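Long-range contacts in phosphonate monoester hydrolase (PDB 4UPK), which is a hydrolase of the sulfatase family, within the alkaline phosphatase clan: residues R428-S433 / A460-A465; A465-V470 / L502-R507. One frame throughout, in Å; residues are numbered along the deposited sequence.

How the interactions relate
Interaction 1 joins strand to strand, and interaction 2 joins the same sheet to a helix. Interaction 1 pairs the edge strand 431-436 with strand 458-463 of a four-stranded antiparallel sheet; interaction 2 lays helix 499-515 against the next strand, 467-472. The two contacts lie about 9 Å apart, centre to centre, and Ala465, in the turn between the two inner strands, belongs to both. Leu462 N lies 2.9 Å from Leu469 O, a probable hydrogen bond that joins the neighbouring strands. On the helix side, Leu505 CD2 packs 3.6 Å from Asp464 CB and 3.9 Å from Leu462 CD2, so one leucine of interaction 2 also covers residues of interaction 1.

Interaction 1 (R428-S433 / A460-A465); sequences RQYSFS and AILRDA
Ala460 meets Phe432 within an antiparallel strand pair, 431-433 against 460-463, at one edge of a four-stranded sheet. Its CB lies 4.1 Å from Phe432 CE1, on the face that helix 499-515 covers. Ile461 and Ser433 form a hydrogen-bonded pair: Ile461 N donates a hydrogen bond to Ser433 O, and Ser433 N donates one to Ile461 O. On the helix-covered face again, Leu462 holds CD1 over one face of the Tyr430 ring, 4.0 Å from its centroid, a CH-pi contact in which the two side chains cross obliquely. The hydroxyl of that tyrosine bonds to His512 on the helix. Arg463 pairs with Ser431 through both backbone bonds. Its side chain runs extended from CG to NE, and Asp365 forms a salt bridge with NE. On the face that carries Ser431, Ser433 and Ile461, its guanidinium joins the two serines, with Ile461 CG2 over one of its faces. NH1 donates to Ser431 OG at 3.1 Å, nearly straight at 165°, while NH1 and NH2 together grip Ser433 OG end-on, each at 2.9 Å. Both hydroxyl oxygens lie within 5° of the guanidinium plane, and Ser433 OG also bonds to Ser77 O. Past the Ser431-Arg463 pair, a water donates to Gln429 O (2.7 Å) and Asp464 OD1 (3.0 Å) and accepts from Ala465 N (3.1 Å).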
loop_
_atom_site.group_PDB
_atom_site.type_symbol
_atom_site.label_atom_id
_atom_site.label_comp_id
_atom_site.label_asym_id
_atom_site.label_seq_id
_atom_site.Cartn_x
_atom_site.Cartn_y
_atom_site.Cartn_z
ATOM N N ARG A 428 -11.217 31.423 -17.575
ATOM C CA ARG A 428 -10.698 32.279 -16.512
ATOM C C ARG A 428 -10.835 33.752 -16.856
ATOM O O ARG A 428 -10.587 34.111 -18.004
ATOM C CB ARG A 428 -9.200 32.011 -16.442
ATOM C CG ARG A 428 -8.710 31.815 -15.068
ATOM C CD ARG A 428 -7.271 31.443 -15.156
ATOM N NE ARG A 428 -7.128 30.036 -14.831
ATOM C CZ ARG A 428 -6.694 29.106 -15.668
ATOM N NH1 ARG A 428 -6.323 29.432 -16.903
ATOM N NH2 ARG A 428 -6.586 27.850 -15.266
ATOM N N GLN A 429 -11.181 34.606 -15.873
ATOM C CA GLN A 429 -11.210 36.058 -16.080
ATOM C C GLN A 429 -10.177 36.786 -15.183
ATOM O O GLN A 429 -10.018 38.009 -15.231
ATOM C CB GLN A 429 -12.625 36.617 -15.977
ATOM C CG GLN A 429 -13.422 36.301 -17.245
ATOM C CD GLN A 429 -14.765 36.951 -17.252
ATOM O OE1 GLN A 429 -15.771 36.347 -16.859
ATOM N NE2 GLN A 429 -14.813 38.193 -17.715
ATOM N N TYR A 430 -9.457 35.990 -14.389
ATOM C CA TYR A 430 -8.424 36.408 -13.454
ATOM C C TYR A 430 -7.457 35.239 -13.275
ATOM O O TYR A 430 -7.826 34.099 -13.535
ATOM C CB TYR A 430 -9.046 36.796 -12.081
ATOM C CG TYR A 430 -9.732 35.657 -11.370
ATOM C CD1 TYR A 430 -9.010 34.769 -10.575
ATOM C CD2 TYR A 430 -11.095 35.436 -11.521
ATOM C CE1 TYR A 430 -9.630 33.687 -9.950
ATOM C CE2 TYR A 430 -11.728 34.364 -10.897
ATOM C CZ TYR A 430 -10.993 33.493 -10.107
ATOM O OH TYR A 430 -11.631 32.422 -9.517
ATOM N N SER A 431 -6.242 35.510 -12.795
ATOM C CA SER A 431 -5.275 34.459 -12.481
ATOM C C SER A 431 -5.019 34.468 -10.969
ATOM O O SER A 431 -5.279 35.456 -10.273
ATOM C CB SER A 431 -3.991 34.599 -13.305
ATOM O OG SER A 431 -3.269 35.766 -12.946
ATOM N N PHE A 432 -4.573 33.341 -10.453
ATOM C CA PHE A 432 -4.374 33.166 -9.029
ATOM C C PHE A 432 -2.987 32.551 -8.701
ATOM O O PHE A 432 -2.611 31.511 -9.262
ATOM C CB PHE A 432 -5.532 32.282 -8.495
ATOM C CG PHE A 432 -5.500 31.986 -7.023
ATOM C CD1 PHE A 432 -6.076 32.863 -6.109
ATOM C CD2 PHE A 432 -4.938 30.808 -6.549
ATOM C CE1 PHE A 432 -6.083 32.571 -4.753
ATOM C CE2 PHE A 432 -4.949 30.514 -5.198
ATOM C CZ PHE A 432 -5.503 31.405 -4.306
ATOM N N SER A 433 -2.270 33.168 -7.761
ATOM C CA SER A 433 -0.965 32.685 -7.296
ATOM C C SER A 433 -0.909 32.626 -5.776
ATOM O O SER A 433 -1.628 33.345 -5.108
ATOM C CB SER A 433 0.180 33.551 -7.834
ATOM O OG SER A 433 0.153 33.580 -9.248
ATOM N N ALA A 460 -1.767 35.030 -0.914
ATOM C CA ALA A 460 -2.549 34.778 -2.113
ATOM C C ALA A 460 -2.624 36.048 -2.959
ATOM O O ALA A 460 -2.678 37.153 -2.404
ATOM C CB ALA A 460 -3.931 34.286 -1.751
ATOM N N ILE A 461 -2.528 35.877 -4.304
ATOM C CA ILE A 461 -2.559 36.959 -5.308
ATOM C C ILE A 461 -3.694 36.690 -6.323
ATOM O O ILE A 461 -3.790 35.583 -6.846
ATOM C CB ILE A 461 -1.177 37.119 -6.031
ATOM C CG1 ILE A 461 0.015 37.291 -5.030
ATOM C CG2 ILE A 461 -1.204 38.246 -7.088
ATOM C CD1 ILE A 461 1.306 36.656 -5.445
ATOM N N LEU A 462 -4.539 37.697 -6.599
ATOM C CA LEU A 462 -5.597 37.600 -7.606
ATOM C C LEU A 462 -5.388 38.708 -8.645
ATOM O O LEU A 462 -5.429 39.879 -8.296
ATOM C CB LEU A 462 -7.026 37.641 -6.992
ATOM C CG LEU A 462 -8.170 37.328 -7.970
ATOM C CD1 LEU A 462 -9.188 36.409 -7.342
ATOM C CD2 LEU A 462 -8.845 38.602 -8.479
ATOM N N ARG A 463 -5.154 38.335 -9.905
ATOM C CA ARG A 463 -4.917 39.284 -10.992
ATOM C C ARG A 463 -6.155 39.423 -11.826
ATOM O O ARG A 463 -6.484 38.544 -12.612
ATOM C CB ARG A 463 -3.713 38.895 -11.863
ATOM C CG ARG A 463 -2.406 38.811 -11.087
ATOM C CD ARG A 463 -1.298 38.250 -11.922
ATOM N NE ARG A 463 -0.188 37.818 -11.076
ATOM C CZ ARG A 463 -0.043 36.586 -10.600
ATOM N NH1 ARG A 463 -0.915 35.636 -10.920
ATOM N NH2 ARG A 463 0.983 36.292 -9.809
ATOM N N ASP A 464 -6.856 40.524 -11.622
ATOM C CA ASP A 464 -8.060 40.914 -12.328
ATOM C C ASP A 464 -7.593 41.793 -13.513
ATOM O O ASP A 464 -6.428 42.207 -13.546
ATOM C CB ASP A 464 -8.945 41.662 -11.297
ATOM C CG ASP A 464 -10.102 42.478 -11.799
ATOM O OD1 ASP A 464 -11.092 41.881 -12.247
ATOM O OD2 ASP A 464 -10.053 43.708 -11.662
ATOM N N ALA A 465 -8.473 42.043 -14.494
ATOM C CA ALA A 465 -8.167 42.872 -15.676
ATOM C C ALA A 465 -7.625 44.286 -15.310
ATOM O O ALA A 465 -6.749 44.820 -16.003
ATOM C CB ALA A 465 -9.406 43.000 -16.551
HETATM O O HOH W 1 -11.089 40.414 -14.823
#

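Interaction 2 (A465-V470 / L502-R507); sequences ARFTLV and LARLSR
Leu505 and Leu469 face each other where helix 499-515 packs on the four-stranded antiparallel sheet, an example of helix-on-sheet packing. The axes of 467-470 and 502-507 pass 9.2 Å apart at 70°, so the helix runs steeply across the strand and touches it through alternate residues, Phe467 and Leu469. The tight part is apolar. Leu505 reaches across with CD1, which sits 3.4 Å from Phe467 CB and also touches CG at the root of the ring; the two side chains cross at about a right angle. The two methyls of Leu469 divide the work. CD2 presses on the helix backbone, 3.6 Å from Ser506 N, and reaches Leu505 CB, whereas CD1 meets Leu502 CD1 at 3.7 Å. Leu480 of the adjoining strand also packs on both Phe467 and Leu505.

Toward solvent the fit is looser. Arg504 is exposed, and a bend at chi3 (49°) turns its NE. NH2 lies 3.8 Å from Phe467 CE2; the guanidinium is turned 53° from the ring, with CE2 near the guanidinium plane at its edge. That same NH2 forms a salt bridge with Asp501 of its own helix. Nearer the subunit boundary, Ser506 OG bonds to Glu471, one residue past Val470, and Arg507 forms a salt bridge with Glu471 of the second subunit. The two segments thus meet mainly through apolar packing, with one guanidinium touching the ring, and the polar link from helix to strand comes just past Val470.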
loop_
_atom_site.group_PDB
_atom_site.type_symbol
_atom_site.label_atom_id
_atom_site.label_comp_id
_atom_site.label_asym_id
_atom_site.label_seq_id
_atom_site.Cartn_x
_atom_site.Cartn_y
_atom_site.Cartn_z
ATOM N N ALA A 465 -8.473 42.043 -14.494
ATOM C CA ALA A 465 -8.167 42.872 -15.676
ATOM C C ALA A 465 -7.625 44.286 -15.310
ATOM O O ALA A 465 -6.749 44.820 -16.003
ATOM C CB ALA A 465 -9.406 43.000 -16.551
ATOM N N ARG A 466 -8.151 44.864 -14.205
ATOM C CA ARG A 466 -7.782 46.174 -13.687
ATOM C C ARG A 466 -6.914 46.104 -12.402
ATOM O O ARG A 466 -5.932 46.828 -12.283
ATOM C CB ARG A 466 -9.049 47.014 -13.429
ATOM C CG ARG A 466 -8.719 48.408 -12.909
ATOM C CD ARG A 466 -9.918 49.277 -12.737
ATOM N NE ARG A 466 -9.540 50.500 -12.039
ATOM C CZ ARG A 466 -10.380 51.269 -11.366
ATOM N NH1 ARG A 466 -11.662 50.953 -11.288
ATOM N NH2 ARG A 466 -9.941 52.348 -10.745
ATOM N N PHE A 467 -7.308 45.278 -11.436
ATOM C CA PHE A 467 -6.593 45.218 -10.172
ATOM C C PHE A 467 -5.812 43.958 -9.901
ATOM O O PHE A 467 -6.053 42.907 -10.502
ATOM C CB PHE A 467 -7.571 45.437 -9.010
ATOM C CG PHE A 467 -8.289 46.767 -8.937
ATOM C CD1 PHE A 467 -7.705 47.856 -8.305
ATOM C CD2 PHE A 467 -9.586 46.902 -9.415
ATOM C CE1 PHE A 467 -8.390 49.076 -8.189
ATOM C CE2 PHE A 467 -10.270 48.119 -9.294
ATOM C CZ PHE A 467 -9.653 49.206 -8.704
ATOM N N THR A 468 -4.871 44.073 -8.947
ATOM C CA THR A 468 -4.118 42.967 -8.365
ATOM C C THR A 468 -4.308 43.112 -6.866
ATOM O O THR A 468 -4.047 44.173 -6.303
ATOM C CB THR A 468 -2.647 42.912 -8.801
ATOM O OG1 THR A 468 -2.592 42.692 -10.204
ATOM C CG2 THR A 468 -1.865 41.796 -8.086
ATOM N N LEU A 469 -4.824 42.065 -6.253
ATOM C CA LEU A 469 -5.073 41.992 -4.826
ATOM C C LEU A 469 -4.100 40.975 -4.197
ATOM O O LEU A 469 -3.902 39.888 -4.745
ATOM C CB LEU A 469 -6.546 41.577 -4.565
ATOM C CG LEU A 469 -6.903 41.169 -3.120
ATOM C CD1 LEU A 469 -7.106 42.379 -2.215
ATOM C CD2 LEU A 469 -8.090 40.316 -3.108
ATOM N N VAL A 470 -3.503 41.347 -3.045
ATOM C CA VAL A 470 -2.632 40.489 -2.253
ATOM C C VAL A 470 -3.284 40.358 -0.866
ATOM O O VAL A 470 -3.589 41.364 -0.233
ATOM C CB VAL A 470 -1.162 40.982 -2.168
ATOM C CG1 VAL A 470 -0.322 40.082 -1.257
ATOM C CG2 VAL A 470 -0.517 41.099 -3.561
ATOM N N LEU A 502 -11.718 46.647 -3.163
ATOM C CA LEU A 502 -11.013 45.768 -2.214
ATOM C C LEU A 502 -11.946 44.655 -1.707
ATOM O O LEU A 502 -11.571 43.479 -1.750
ATOM C CB LEU A 502 -10.451 46.612 -1.035
ATOM C CG LEU A 502 -9.608 45.903 0.044
ATOM C CD1 LEU A 502 -8.278 45.432 -0.516
ATOM C CD2 LEU A 502 -9.367 46.823 1.221
ATOM N N ALA A 503 -13.169 45.028 -1.260
ATOM C CA ALA A 503 -14.164 44.083 -0.763
ATOM C C ALA A 503 -14.646 43.098 -1.854
ATOM O O ALA A 503 -14.809 41.897 -1.582
ATOM C CB ALA A 503 -15.337 44.838 -0.145
ATOM N N ARG A 504 -14.872 43.613 -3.079
ATOM C CA ARG A 504 -15.328 42.856 -4.250
ATOM C C ARG A 504 -14.283 41.823 -4.707
ATOM O O ARG A 504 -14.634 40.661 -4.970
ATOM C CB ARG A 504 -15.697 43.826 -5.398
ATOM C CG ARG A 504 -16.124 43.135 -6.710
ATOM C CD ARG A 504 -16.430 44.115 -7.830
ATOM N NE ARG A 504 -15.372 45.111 -8.001
ATOM C CZ ARG A 504 -14.306 44.967 -8.778
ATOM N NH1 ARG A 504 -14.144 43.863 -9.503
ATOM N NH2 ARG A 504 -13.394 45.924 -8.842
ATOM N N LEU A 505 -12.995 42.249 -4.798
ATOM C CA LEU A 505 -11.887 41.372 -5.203
ATOM C C LEU A 505 -11.575 40.298 -4.170
ATOM O O LEU A 505 -11.256 39.167 -4.545
ATOM C CB LEU A 505 -10.626 42.174 -5.544
ATOM C CG LEU A 505 -10.697 42.979 -6.828
ATOM C CD1 LEU A 505 -9.772 44.115 -6.758
ATOM C CD2 LEU A 505 -10.412 42.114 -8.041
ATOM N N SER A 506 -11.645 40.659 -2.875
ATOM C CA SER A 506 -11.418 39.736 -1.761
ATOM C C SER A 506 -12.523 38.649 -1.702
ATOM O O SER A 506 -12.220 37.489 -1.397
ATOM C CB SER A 506 -11.301 40.509 -0.451
ATOM O OG SER A 506 -10.484 39.807 0.468
ATOM N N ARG A 507 -13.778 39.002 -2.064
ATOM C CA ARG A 507 -14.870 38.011 -2.126
ATOM C C ARG A 507 -14.626 37.075 -3.306
ATOM O O ARG A 507 -14.811 35.856 -3.181
ATOM C CB ARG A 507 -16.260 38.671 -2.191
ATOM C CG ARG A 507 -17.450 37.680 -2.247
ATOM C CD ARG A 507 -18.679 38.111 -1.450
ATOM N NE ARG A 507 -18.745 39.554 -1.265
ATOM C CZ ARG A 507 -18.725 40.157 -0.090
ATOM N NH1 ARG A 507 -18.718 39.445 1.027
ATOM N NH2 ARG A 507 -18.719 41.479 -0.019
#